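Local coordinates for protein leucine aminopeptidase 2, chloroplastic (Streptomyces sp. BC16019, PDB 5LHJ) that matures the peptide antibiotic bottromycin as a metalloaminopeptidase of the M17 family with manganese sites, probably removing an unsubstituted N-terminal amino acid, at residues 95-100 with 129-134; 143-148 with 185-190; 166-171 with 298-303; 330-335 with 353-358; 382-387 with 469-474. One frame throughout, in Å; residues are numbered along the deposited sequence.

Contact 1 pairs helices 90-102 and 124-139 of the N-terminal domain. Contact 3 lies about 17 Å from it, centre to centre, where helix 164-185 meets the end of helix 286-301; the R129-E169 salt bridge ties the two, so helix 164-185 lies between helix 124-139 of the N-terminal domain and helix 286-301 of the catalytic one. Contacts 2 and 3 cross along the chain, whereas contacts 4 and 5 follow one after the other, about 33 Å apart between centres, within the catalytic range. Contact 4 is the remotest from contact 1, with centres about 43 Å apart. Contacts 2, 4 and 5 border three different subunits; no other chain of the assembly touches contacts 1 and 3.

Contact 1 of 5, residues 95-100 with 129-134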
# COMPACT_ATOMS: atom_id res chain seq x y z
N ALA A 95 -36.24 -21.13 2.24
CA ALA A 95 -36.25 -19.66 2.21
C ALA A 95 -37.61 -19.04 2.56
O ALA A 95 -37.66 -18.02 3.25
CB ALA A 95 -35.77 -19.15 0.85
N ALA A 96 -38.70 -19.63 2.07
CA ALA A 96 -40.05 -19.14 2.40
C ALA A 96 -40.37 -19.27 3.89
O ALA A 96 -41.01 -18.39 4.46
CB ALA A 96 -41.11 -19.85 1.57
N ALA A 97 -39.92 -20.36 4.51
CA ALA A 97 -40.13 -20.55 5.94
C ALA A 97 -39.35 -19.51 6.75
O ALA A 97 -39.86 -18.96 7.72
CB ALA A 97 -39.71 -21.95 6.36
N ALA A 98 -38.12 -19.22 6.33
CA ALA A 98 -37.32 -18.20 7.03
C ALA A 98 -37.95 -16.81 6.89
O ALA A 98 -38.00 -16.05 7.86
CB ALA A 98 -35.89 -18.20 6.51
N ALA A 99 -38.46 -16.50 5.70
CA ALA A 99 -39.18 -15.22 5.48
C ALA A 99 -40.44 -15.09 6.34
O ALA A 99 -40.76 -14.01 6.83
CB ALA A 99 -39.55 -15.06 4.01
N SER A 100 -41.17 -16.21 6.49
CA SER A 100 -42.36 -16.26 7.33
C SER A 100 -42.05 -15.94 8.79
O SER A 100 -42.75 -15.12 9.41
CB SER A 100 -43.02 -17.65 7.26
OG SER A 100 -43.41 -17.96 5.93
N ARG A 129 -39.39 -31.23 5.63
CA ARG A 129 -38.03 -31.14 6.16
C ARG A 129 -37.45 -29.73 5.95
O ARG A 129 -36.89 -29.13 6.88
CB ARG A 129 -37.13 -32.20 5.51
CG ARG A 129 -35.76 -32.37 6.16
CD ARG A 129 -34.91 -33.44 5.47
NE ARG A 129 -35.62 -34.71 5.43
CZ ARG A 129 -36.19 -35.28 4.35
NH1 ARG A 129 -36.12 -34.75 3.12
NH2 ARG A 129 -36.84 -36.44 4.50
N ALA A 130 -37.64 -29.20 4.74
CA ALA A 130 -37.13 -27.87 4.39
C ALA A 130 -37.81 -26.74 5.16
O ALA A 130 -37.15 -25.80 5.61
CB ALA A 130 -37.24 -27.64 2.89
N VAL A 131 -39.13 -26.82 5.30
CA VAL A 131 -39.88 -25.81 6.06
C VAL A 131 -39.45 -25.81 7.53
O VAL A 131 -39.24 -24.75 8.11
CB VAL A 131 -41.40 -26.00 5.91
CG1 VAL A 131 -42.18 -25.11 6.86
CG2 VAL A 131 -41.83 -25.71 4.47
N ALA A 132 -39.31 -26.99 8.12
CA ALA A 132 -38.85 -27.09 9.51
C ALA A 132 -37.46 -26.48 9.68
O ALA A 132 -37.21 -25.72 10.63
CB ALA A 132 -38.85 -28.54 9.98
N GLU A 133 -36.56 -26.80 8.75
CA GLU A 133 -35.21 -26.23 8.77
C GLU A 133 -35.22 -24.72 8.66
O GLU A 133 -34.56 -24.02 9.44
CB GLU A 133 -34.34 -26.79 7.64
CG GLU A 133 -33.86 -28.20 7.86
CD GLU A 133 -32.94 -28.71 6.76
OE1 GLU A 133 -32.42 -27.89 5.95
OE2 GLU A 133 -32.71 -29.95 6.74
N GLY A 134 -35.96 -24.22 7.68
CA GLY A 134 -35.98 -22.77 7.40
C GLY A 134 -36.54 -21.97 8.57
O GLY A 134 -36.09 -20.85 8.83
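A97 and A98 of helix 90-102 lie against V131 and G134 of helix 124-139, a close helix-helix pairing in the N-terminal domain, whose sequence places it with the macro-type alpha/beta folds. The evidence for closeness is the axis separation of 7.4 Å, at a signed crossing angle of -37°, which small residues at the crossing make possible.

One apolar pair of side chains crosses. The A97 methyl, CB, points into the partner helix and comes 4.0 Å from CG1 of V131. That branch is the one anti to the valine's backbone N (chi1 171°). Both helices reach the sheet beneath, V131 and S100 touching L112 of strand 109-112, while A132 faces helix 164-185.

Contacts with backbone atoms are tighter. CB of A97 stands 3.3 Å from the carbonyl O of V131 and also abuts G134 C. One residue on, CA of A98 is 3.4 Å from G134 O. The absence of a side chain at G134 suits this closeness: a CB there would point at the partner helix and, with the backbones unmoved, fall about 3.0 Å from A97 CB, a clash.

No hydrogen bond spans the helices. Within 95-100, S100 OG bonds to A96 O at 2.8 Å. The backbone N of S100 reaches that same oxygen from the opposite face of its plane.

Contact 2 of 5, residues 143-148 with 185-190; sequences DEYRSA and NCPAGT
Y145 carries the whole meeting of 143-148 with 185-190, setting one ring face against P187 and bonding through its hydroxyl to T190. D143 is the first residue of a type I turn closed by the R146 N to D143 O bond of 3.1 Å; a weak salt bridge, R146 NE to D143 OD1 at 3.4 Å, spans the same turn. At the third turn position, Y145 holds CG beside its backbone N and opposite the carbonyl carbon (chi1 -71°), which sends the ring out to the other loop. There P187 CG sits 4.0 Å from the centroid of the Y145 ring and 14° off its normal, a CH-pi contact, while P187 CD approaches Y145 CE2 to 3.5 Å. P187 belongs to the loop that leaves helix 164-185, so the contact joins the end of the N-terminal range to the start of the catalytic one. Y145 OH and T190 OG1 share a 2.8 Å hydrogen bond. A valine in place of Y145 would probably take away the aromatic face against P187 CG and leave T190 OG1 without this partner. Y145 O, R146 NH2 and S147 OG bond to T336 OG1, S426 O and D430 OD2 of the second subunit.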
# COMPACT_ATOMS: atom_id res chain seq x y z
N ASP A 143 -27.93 -13.07 20.84
CA ASP A 143 -28.08 -11.91 21.72
C ASP A 143 -27.43 -12.07 23.08
O ASP A 143 -27.63 -11.22 23.96
CB ASP A 143 -29.58 -11.59 21.89
CG ASP A 143 -30.21 -11.03 20.64
OD1 ASP A 143 -29.50 -10.42 19.78
OD2 ASP A 143 -31.44 -11.19 20.50
N GLU A 144 -26.62 -13.12 23.25
CA GLU A 144 -25.97 -13.45 24.53
C GLU A 144 -25.16 -12.29 25.14
O GLU A 144 -25.06 -12.17 26.38
CB GLU A 144 -25.04 -14.67 24.32
CG GLU A 144 -24.40 -15.27 25.57
CD GLU A 144 -25.40 -15.81 26.58
OE1 GLU A 144 -26.52 -16.22 26.20
OE2 GLU A 144 -25.05 -15.84 27.79
N TYR A 145 -24.58 -11.44 24.29
CA TYR A 145 -23.69 -10.37 24.76
C TYR A 145 -24.28 -8.96 24.64
O TYR A 145 -23.54 -7.98 24.76
CB TYR A 145 -22.32 -10.46 24.07
CG TYR A 145 -21.55 -11.65 24.58
CD1 TYR A 145 -20.76 -11.56 25.72
CD2 TYR A 145 -21.67 -12.90 23.95
CE1 TYR A 145 -20.08 -12.66 26.21
CE2 TYR A 145 -21.00 -14.00 24.45
CZ TYR A 145 -20.21 -13.88 25.57
OH TYR A 145 -19.55 -14.99 26.05
N ARG A 146 -25.59 -8.88 24.42
CA ARG A 146 -26.32 -7.63 24.49
C ARG A 146 -26.90 -7.49 25.88
O ARG A 146 -27.34 -8.49 26.46
CB ARG A 146 -27.48 -7.62 23.51
CG ARG A 146 -27.06 -7.67 22.07
CD ARG A 146 -28.25 -7.45 21.16
NE ARG A 146 -27.78 -7.52 19.79
CZ ARG A 146 -27.12 -6.55 19.16
NH1 ARG A 146 -26.87 -5.37 19.74
NH2 ARG A 146 -26.73 -6.75 17.91
N SER A 147 -26.92 -6.27 26.40
CA SER A 147 -27.56 -6.00 27.69
C SER A 147 -28.99 -5.55 27.40
O SER A 147 -29.26 -5.00 26.33
CB SER A 147 -26.77 -4.97 28.51
OG SER A 147 -26.82 -3.69 27.92
N ALA A 148 -29.90 -5.78 28.34
CA ALA A 148 -31.34 -5.50 28.17
C ALA A 148 -32.04 -6.45 27.19
O ALA A 148 -31.68 -6.56 26.01
CB ALA A 148 -31.58 -4.03 27.77
N ASN A 185 -19.97 -17.48 16.50
CA ASN A 185 -20.29 -16.14 17.00
C ASN A 185 -19.67 -15.81 18.36
O ASN A 185 -19.45 -14.63 18.66
CB ASN A 185 -21.80 -15.93 17.06
CG ASN A 185 -22.41 -15.65 15.70
OD1 ASN A 185 -21.77 -15.04 14.83
ND2 ASN A 185 -23.64 -16.10 15.49
N CYS A 186 -19.40 -16.83 19.17
CA CYS A 186 -18.87 -16.62 20.52
C CYS A 186 -17.55 -15.85 20.46
O CYS A 186 -16.66 -16.23 19.71
CB CYS A 186 -18.66 -17.97 21.22
SG CYS A 186 -18.42 -17.77 22.99
N PRO A 187 -17.43 -14.76 21.24
CA PRO A 187 -16.13 -14.07 21.32
C PRO A 187 -14.98 -15.01 21.66
O PRO A 187 -15.15 -15.90 22.50
CB PRO A 187 -16.34 -13.08 22.46
CG PRO A 187 -17.79 -12.82 22.49
CD PRO A 187 -18.45 -14.10 22.06
N ALA A 188 -13.81 -14.80 21.05
CA ALA A 188 -12.65 -15.67 21.30
C ALA A 188 -12.20 -15.67 22.77
O ALA A 188 -11.63 -16.65 23.23
CB ALA A 188 -11.47 -15.33 20.40
N GLY A 189 -12.46 -14.58 23.49
CA GLY A 189 -12.15 -14.51 24.92
C GLY A 189 -12.98 -15.44 25.80
O GLY A 189 -12.54 -15.82 26.90
N THR A 190 -14.19 -15.77 25.34
CA THR A 190 -15.04 -16.77 25.99
C THR A 190 -14.70 -18.16 25.48
O THR A 190 -14.45 -19.07 26.28
CB THR A 190 -16.53 -16.46 25.79
OG1 THR A 190 -16.83 -15.20 26.40
CG2 THR A 190 -17.42 -17.53 26.40

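Contact 3 of 5, residues 166-171 with 298-303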
# COMPACT_ATOMS: atom_id res chain seq x y z
N ALA A 166 -40.08 -36.29 8.86
CA ALA A 166 -39.34 -35.26 8.11
C ALA A 166 -39.19 -33.96 8.89
O ALA A 166 -38.13 -33.34 8.86
CB ALA A 166 -40.02 -35.00 6.77
N VAL A 167 -40.24 -33.55 9.61
CA VAL A 167 -40.18 -32.36 10.46
C VAL A 167 -39.11 -32.53 11.54
O VAL A 167 -38.27 -31.65 11.75
CB VAL A 167 -41.54 -32.00 11.09
CG1 VAL A 167 -41.40 -30.89 12.14
CG2 VAL A 167 -42.53 -31.58 10.00
N ALA A 168 -39.13 -33.69 12.21
CA ALA A 168 -38.15 -33.99 13.25
C ALA A 168 -36.72 -33.97 12.72
O ALA A 168 -35.83 -33.42 13.38
CB ALA A 168 -38.45 -35.34 13.91
N GLU A 169 -36.50 -34.55 11.53
CA GLU A 169 -35.19 -34.57 10.88
C GLU A 169 -34.71 -33.14 10.58
O GLU A 169 -33.55 -32.80 10.84
CB GLU A 169 -35.22 -35.35 9.54
CG GLU A 169 -35.28 -36.88 9.64
CD GLU A 169 -35.52 -37.56 8.30
OE1 GLU A 169 -35.42 -36.91 7.22
OE2 GLU A 169 -35.83 -38.77 8.32
N GLY A 170 -35.61 -32.31 10.05
CA GLY A 170 -35.28 -30.93 9.72
C GLY A 170 -34.96 -30.08 10.94
O GLY A 170 -34.00 -29.32 10.94
N LEU A 171 -35.79 -30.19 11.98
CA LEU A 171 -35.52 -29.47 13.24
C LEU A 171 -34.16 -29.84 13.80
O LEU A 171 -33.39 -28.97 14.21
CB LEU A 171 -36.62 -29.72 14.28
CG LEU A 171 -38.05 -29.22 13.98
CD1 LEU A 171 -39.01 -29.68 15.07
CD2 LEU A 171 -38.17 -27.72 13.79
N LEU A 298 -26.08 -36.94 15.31
CA LEU A 298 -26.14 -38.35 14.91
C LEU A 298 -26.98 -39.24 15.86
O LEU A 298 -27.73 -40.08 15.38
CB LEU A 298 -24.75 -38.93 14.71
CG LEU A 298 -23.92 -38.22 13.63
CD1 LEU A 298 -22.56 -38.87 13.47
CD2 LEU A 298 -24.66 -38.16 12.30
N PRO A 299 -26.85 -39.05 17.18
CA PRO A 299 -27.67 -39.91 18.08
C PRO A 299 -29.18 -39.78 17.83
O PRO A 299 -29.88 -40.79 17.86
CB PRO A 299 -27.27 -39.42 19.47
CG PRO A 299 -25.85 -38.97 19.29
CD PRO A 299 -25.83 -38.31 17.94
N ARG A 300 -29.67 -38.58 17.56
CA ARG A 300 -31.09 -38.37 17.23
C ARG A 300 -31.51 -39.07 15.95
O ARG A 300 -32.60 -39.64 15.89
CB ARG A 300 -31.38 -36.87 17.08
CG ARG A 300 -32.79 -36.49 16.63
CD ARG A 300 -33.84 -36.83 17.68
NE ARG A 300 -34.98 -35.91 17.62
CZ ARG A 300 -36.20 -36.18 17.14
NH1 ARG A 300 -36.53 -37.39 16.67
NH2 ARG A 300 -37.12 -35.22 17.15
N LEU A 301 -30.67 -39.00 14.92
CA LEU A 301 -30.97 -39.62 13.63
C LEU A 301 -30.82 -41.13 13.67
O LEU A 301 -31.50 -41.84 12.92
CB LEU A 301 -30.08 -39.05 12.52
CG LEU A 301 -30.19 -37.54 12.29
CD1 LEU A 301 -29.16 -37.06 11.28
CD2 LEU A 301 -31.59 -37.11 11.87
N GLY A 302 -29.93 -41.63 14.53
CA GLY A 302 -29.71 -43.05 14.68
C GLY A 302 -29.15 -43.74 13.45
O GLY A 302 -29.64 -44.81 13.07
N LEU A 303 -28.13 -43.15 12.83
CA LEU A 303 -27.51 -43.74 11.65
C LEU A 303 -26.67 -44.95 12.02
O LEU A 303 -25.97 -44.91 13.03
CB LEU A 303 -26.61 -42.74 10.92
CG LEU A 303 -27.27 -41.50 10.34
CD1 LEU A 303 -26.21 -40.67 9.61
CD2 LEU A 303 -28.40 -41.87 9.40
O HOH W 1 -36.50 -32.68 16.42
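Helix 164-185, whose last turns fall within the catalytic range and which packs on helix 124-139 of the N-terminal domain, meets the C-terminal end of helix 286-301 here, A168 and E169 facing R300 and L301. It is a helix-to-helix-end contact at the surface. The backbones stay apart, the nearest CA atoms, those of E169 and L301, being 7.1 Å from each other, and side chains do the bridging.

The R300 side chain reaches across to the methyl of A168. Its CG lies opposite the backbone N, and a bend at chi2 (67°) then turns the guanidinium toward helix 164-185, bringing R300 NH2 to 3.5 Å and NH1 to 3.9 Å from A168 CB. R300 is exposed and also touches a crystal neighbour, so its exact pose may owe something to the lattice.

The second pair is apolar and looser: CG of E169 and CD2 of L301 approach to 4.3 Å. L301 packs in turn on I490 and R494 of helix 486-498. The carboxylate of E169 has its strong partner elsewhere, since OE1 forms a salt bridge with R129 NE of helix 124-139; V167 and L171 also touch that helix.

Past L301 the helix stops at G302, whose positive phi of 64° favours glycine, and G302 N still bonds to L298 O at 2.8 Å. No direct hydrogen bond crosses the contact. One water links the two sides, donating to A168 O at 3.2 Å and accepting a weak bond from R300 NH2 at 2.7 Å.

Contact 4 of 5, residues 330-335 with 353-358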
# COMPACT_ATOMS: atom_id res chain seq x y z
N ARG A 330 8.73 -31.01 12.57
CA ARG A 330 8.83 -32.45 12.29
C ARG A 330 7.53 -33.11 12.72
O ARG A 330 7.22 -33.18 13.91
CB ARG A 330 10.04 -33.04 13.03
CG ARG A 330 10.16 -34.57 13.00
CD ARG A 330 11.14 -35.11 11.98
NE ARG A 330 12.43 -34.41 11.92
CZ ARG A 330 13.38 -34.67 11.02
NH1 ARG A 330 13.22 -35.64 10.12
NH2 ARG A 330 14.50 -33.95 11.02
N HIS A 331 6.80 -33.63 11.74
CA HIS A 331 5.45 -34.14 11.96
C HIS A 331 5.44 -35.57 12.50
O HIS A 331 6.49 -36.24 12.57
CB HIS A 331 4.64 -34.07 10.66
CG HIS A 331 4.37 -32.67 10.20
ND1 HIS A 331 3.42 -31.86 10.79
CD2 HIS A 331 4.91 -31.94 9.20
CE1 HIS A 331 3.40 -30.69 10.17
NE2 HIS A 331 4.30 -30.72 9.21
N LEU A 332 4.24 -36.02 12.86
CA LEU A 332 4.00 -37.38 13.39
C LEU A 332 4.43 -38.52 12.44
O LEU A 332 4.78 -39.61 12.92
CB LEU A 332 2.51 -37.53 13.74
CG LEU A 332 2.00 -38.82 14.38
CD1 LEU A 332 2.70 -39.07 15.70
CD2 LEU A 332 0.49 -38.71 14.62
N ASP A 333 4.41 -38.28 11.13
CA ASP A 333 4.87 -39.25 10.13
C ASP A 333 6.37 -39.14 9.80
O ASP A 333 6.85 -39.82 8.89
CB ASP A 333 4.04 -39.17 8.83
CG ASP A 333 4.22 -37.86 8.06
OD1 ASP A 333 4.94 -36.95 8.51
OD2 ASP A 333 3.61 -37.75 6.98
N GLY A 334 7.10 -38.29 10.52
CA GLY A 334 8.53 -38.09 10.31
C GLY A 334 8.91 -37.08 9.24
O GLY A 334 10.10 -36.74 9.11
N THR A 335 7.93 -36.57 8.47
CA THR A 335 8.23 -35.58 7.43
C THR A 335 8.27 -34.18 8.02
O THR A 335 7.80 -33.95 9.13
CB THR A 335 7.21 -35.62 6.26
OG1 THR A 335 5.91 -35.18 6.68
CG2 THR A 335 7.11 -37.01 5.69
N VAL A 353 -2.87 -34.40 12.67
CA VAL A 353 -4.17 -34.99 12.99
C VAL A 353 -4.63 -35.92 11.85
O VAL A 353 -5.18 -36.98 12.10
CB VAL A 353 -5.23 -33.92 13.30
CG1 VAL A 353 -6.58 -34.55 13.60
CG2 VAL A 353 -4.76 -33.05 14.46
N LEU A 354 -4.36 -35.54 10.60
CA LEU A 354 -4.65 -36.43 9.46
C LEU A 354 -3.83 -37.72 9.50
O LEU A 354 -4.33 -38.79 9.15
CB LEU A 354 -4.45 -35.70 8.13
CG LEU A 354 -5.50 -34.65 7.80
CD1 LEU A 354 -5.03 -33.78 6.64
CD2 LEU A 354 -6.84 -35.29 7.46
N VAL A 355 -2.58 -37.62 9.95
CA VAL A 355 -1.73 -38.82 10.14
C VAL A 355 -2.41 -39.72 11.19
O VAL A 355 -2.65 -40.90 10.94
CB VAL A 355 -0.29 -38.48 10.58
CG1 VAL A 355 0.51 -39.75 10.87
CG2 VAL A 355 0.44 -37.64 9.51
N ARG A 356 -2.75 -39.14 12.33
CA ARG A 356 -3.37 -39.89 13.41
C ARG A 356 -4.71 -40.50 12.98
O ARG A 356 -4.99 -41.67 13.27
CB ARG A 356 -3.56 -39.00 14.65
CG ARG A 356 -4.11 -39.73 15.87
CD ARG A 356 -4.34 -38.80 17.05
NE ARG A 356 -5.13 -39.47 18.08
CZ ARG A 356 -4.67 -40.35 18.98
NH1 ARG A 356 -3.38 -40.71 19.01
NH2 ARG A 356 -5.52 -40.89 19.86
N ALA A 357 -5.53 -39.71 12.30
CA ALA A 357 -6.87 -40.16 11.89
C ALA A 357 -6.87 -41.27 10.84
O ALA A 357 -7.82 -42.06 10.79
CB ALA A 357 -7.71 -38.99 11.41
N SER A 358 -5.84 -41.33 9.99
CA SER A 358 -5.79 -42.29 8.89
C SER A 358 -4.83 -43.47 9.15
O SER A 358 -4.63 -44.30 8.25
CB SER A 358 -5.40 -41.56 7.61
OG SER A 358 -4.08 -41.05 7.69
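L332 and D333, the middle residues of a type I turn from H331 to G334, press on V355 of helix 345-358. The turn joins strands 328-330 and 336-338 of the catalytic domain.

Every direct contact between 330-335 and 353-358 is of van der Waals kind. L332 CD2 lies 3.9 Å from V355 CG1 and also touches R356, 4.1 Å from its CB. The other branch of the valine, CG2, meets CB of D333 at 4.0 Å, the two side chains crossing at about a right angle. V355 thus spreads its two methyls across both turn residues, CG1 mainly against L332 and CG2 against D333.

Hydrogen bonds shape the turn itself. D333 has CG between its backbone N and carbonyl carbon (chi1 67°), which brings OD1 within reach of T335. OD1 of D333 accepts from T335 N at 3.0 Å, the N-H coming from above the carboxylate plane; this is an Asx turn. T335 OG1 adds a 2.7 Å bond to D333 OD1 on its syn side.

Bonds to D352, one residue before 353-358, tie turn to helix: L332 N uses its OD1 and H331 ND1 its OD2. R356 sends its polar end elsewhere, NE forming a salt bridge with E242 OE2.

The chemistry thus implies that apolar carbons provide the fit to V355 while hydrogen bonds fix the turn's shape and position.

Contact 5 of 5, residues 382-387 with 469-474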
# COMPACT_ATOMS: atom_id res chain seq x y z
N LEU A 382 -14.30 -18.08 -6.43
CA LEU A 382 -15.60 -18.72 -6.09
C LEU A 382 -16.67 -17.79 -5.48
O LEU A 382 -17.86 -18.13 -5.49
CB LEU A 382 -15.43 -19.96 -5.21
CG LEU A 382 -14.58 -21.13 -5.75
CD1 LEU A 382 -14.63 -22.29 -4.79
CD2 LEU A 382 -15.04 -21.57 -7.13
N GLY A 383 -16.26 -16.64 -4.95
CA GLY A 383 -17.19 -15.76 -4.23
C GLY A 383 -17.46 -16.19 -2.80
O GLY A 383 -16.99 -17.23 -2.34
N THR A 384 -18.25 -15.38 -2.11
CA THR A 384 -18.36 -15.51 -0.66
C THR A 384 -19.32 -16.60 -0.15
O THR A 384 -19.35 -16.83 1.06
CB THR A 384 -18.79 -14.17 -0.04
OG1 THR A 384 -20.06 -13.80 -0.57
CG2 THR A 384 -17.78 -13.10 -0.36
N ARG A 385 -20.10 -17.24 -1.03
CA ARG A 385 -21.15 -18.19 -0.59
C ARG A 385 -20.95 -19.64 -1.03
O ARG A 385 -21.86 -20.48 -0.88
CB ARG A 385 -22.52 -17.68 -1.02
CG ARG A 385 -22.93 -16.38 -0.35
CD ARG A 385 -24.31 -15.97 -0.82
NE ARG A 385 -24.69 -14.63 -0.38
CZ ARG A 385 -25.83 -14.04 -0.72
NH1 ARG A 385 -26.72 -14.66 -1.49
NH2 ARG A 385 -26.08 -12.82 -0.29
N THR A 386 -19.76 -19.96 -1.54
CA THR A 386 -19.48 -21.27 -2.09
C THR A 386 -18.22 -21.85 -1.49
O THR A 386 -17.18 -21.18 -1.46
CB THR A 386 -19.37 -21.18 -3.63
OG1 THR A 386 -20.62 -20.74 -4.15
CG2 THR A 386 -19.03 -22.52 -4.24
N GLY A 387 -18.28 -23.09 -1.00
CA GLY A 387 -17.12 -23.78 -0.47
C GLY A 387 -16.36 -24.53 -1.57
O GLY A 387 -16.90 -24.74 -2.66
N ASN A 469 -20.76 -14.79 7.36
CA ASN A 469 -21.42 -13.86 6.45
C ASN A 469 -21.16 -12.43 6.92
O ASN A 469 -21.76 -11.98 7.88
CB ASN A 469 -22.90 -14.18 6.41
CG ASN A 469 -23.72 -13.20 5.57
OD1 ASN A 469 -23.19 -12.48 4.71
ND2 ASN A 469 -25.01 -13.19 5.79
N ASP A 470 -20.26 -11.72 6.23
CA ASP A 470 -19.97 -10.32 6.60
C ASP A 470 -20.72 -9.33 5.70
O ASP A 470 -20.46 -8.13 5.74
CB ASP A 470 -18.45 -10.07 6.68
CG ASP A 470 -17.73 -10.28 5.37
OD1 ASP A 470 -18.39 -10.31 4.30
OD2 ASP A 470 -16.49 -10.39 5.40
N GLU A 471 -21.65 -9.85 4.91
CA GLU A 471 -22.58 -9.09 4.09
C GLU A 471 -23.92 -9.27 4.80
O GLU A 471 -23.98 -9.92 5.84
CB GLU A 471 -22.54 -9.64 2.65
CG GLU A 471 -21.14 -9.60 2.02
CD GLU A 471 -20.92 -10.55 0.83
OE1 GLU A 471 -21.01 -11.78 0.99
OE2 GLU A 471 -20.59 -10.06 -0.26
N GLY A 472 -25.00 -8.71 4.30
CA GLY A 472 -26.26 -8.76 5.07
C GLY A 472 -26.89 -10.15 5.18
O GLY A 472 -26.46 -11.09 4.50
N PRO A 473 -27.90 -10.30 6.05
CA PRO A 473 -28.66 -11.54 6.10
C PRO A 473 -29.48 -11.72 4.83
O PRO A 473 -29.88 -10.73 4.20
CB PRO A 473 -29.60 -11.36 7.29
CG PRO A 473 -29.71 -9.89 7.47
CD PRO A 473 -28.40 -9.32 7.04
N TYR A 474 -29.71 -12.97 4.46
CA TYR A 474 -30.54 -13.27 3.30
C TYR A 474 -31.08 -14.68 3.46
O TYR A 474 -30.38 -15.57 3.98
CB TYR A 474 -29.70 -13.19 2.02
CG TYR A 474 -28.56 -14.15 2.07
CD1 TYR A 474 -27.39 -13.83 2.75
CD2 TYR A 474 -28.66 -15.42 1.50
CE1 TYR A 474 -26.35 -14.73 2.86
CE2 TYR A 474 -27.63 -16.33 1.61
CZ TYR A 474 -26.47 -15.96 2.28
OH TYR A 474 -25.44 -16.84 2.38
O HOH W 2 -20.69 -11.22 -2.64
O HOH W 3 -23.02 -13.40 1.71
O HOH W 4 -25.14 -11.56 1.84
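The guanidinium of R385 lies flat on the Y474 ring, a stacked cation-pi pair joining the loop before strand 386-390 to the loop after strand 468-469 in the catalytic domain. The planes differ by only 4°, and CZ of R385 stands 3.5 Å from the Y474 ring centroid, 6° off the normal. The R385 chain, extended from CG to NE, slides past the tyrosine in the opposite sense, carrying CD to 3.5 Å from Y474 OH and NH2 to Y474 CD1 beyond. A leucine in place of Y474 would probably deprive the R385 guanidinium of its flat support and leave it freer to turn.

Beside the stack, T384 OG1 donates to E471 OE1 at 2.7 Å, meeting the syn lone pair of that oxygen. The two side chains approach from opposite directions.

In the next shell, waters and a bent loop position these groups. R385 NE and E471 OE1 are not in contact; a water in the guanidinium plane, 2.9 Å from R385 NE, donates to E471 OE1 at 2.7 Å and to N469 OD1. An Asx turn has N469 OD1 accepting from E471 N at 3.1 Å, while N469 ND2 bonds to G472 O at 2.9 Å, and also to P478 O. G472 O lies in the ring plane of Y474, at its edge, and is further bridged through a water to R385 NH2.

Farther out is the fourth subunit, whose H419 packs on R385. E471 OE2 forms long, weak ion pairs with R422 NH2 and R437 NH2 of that subunit.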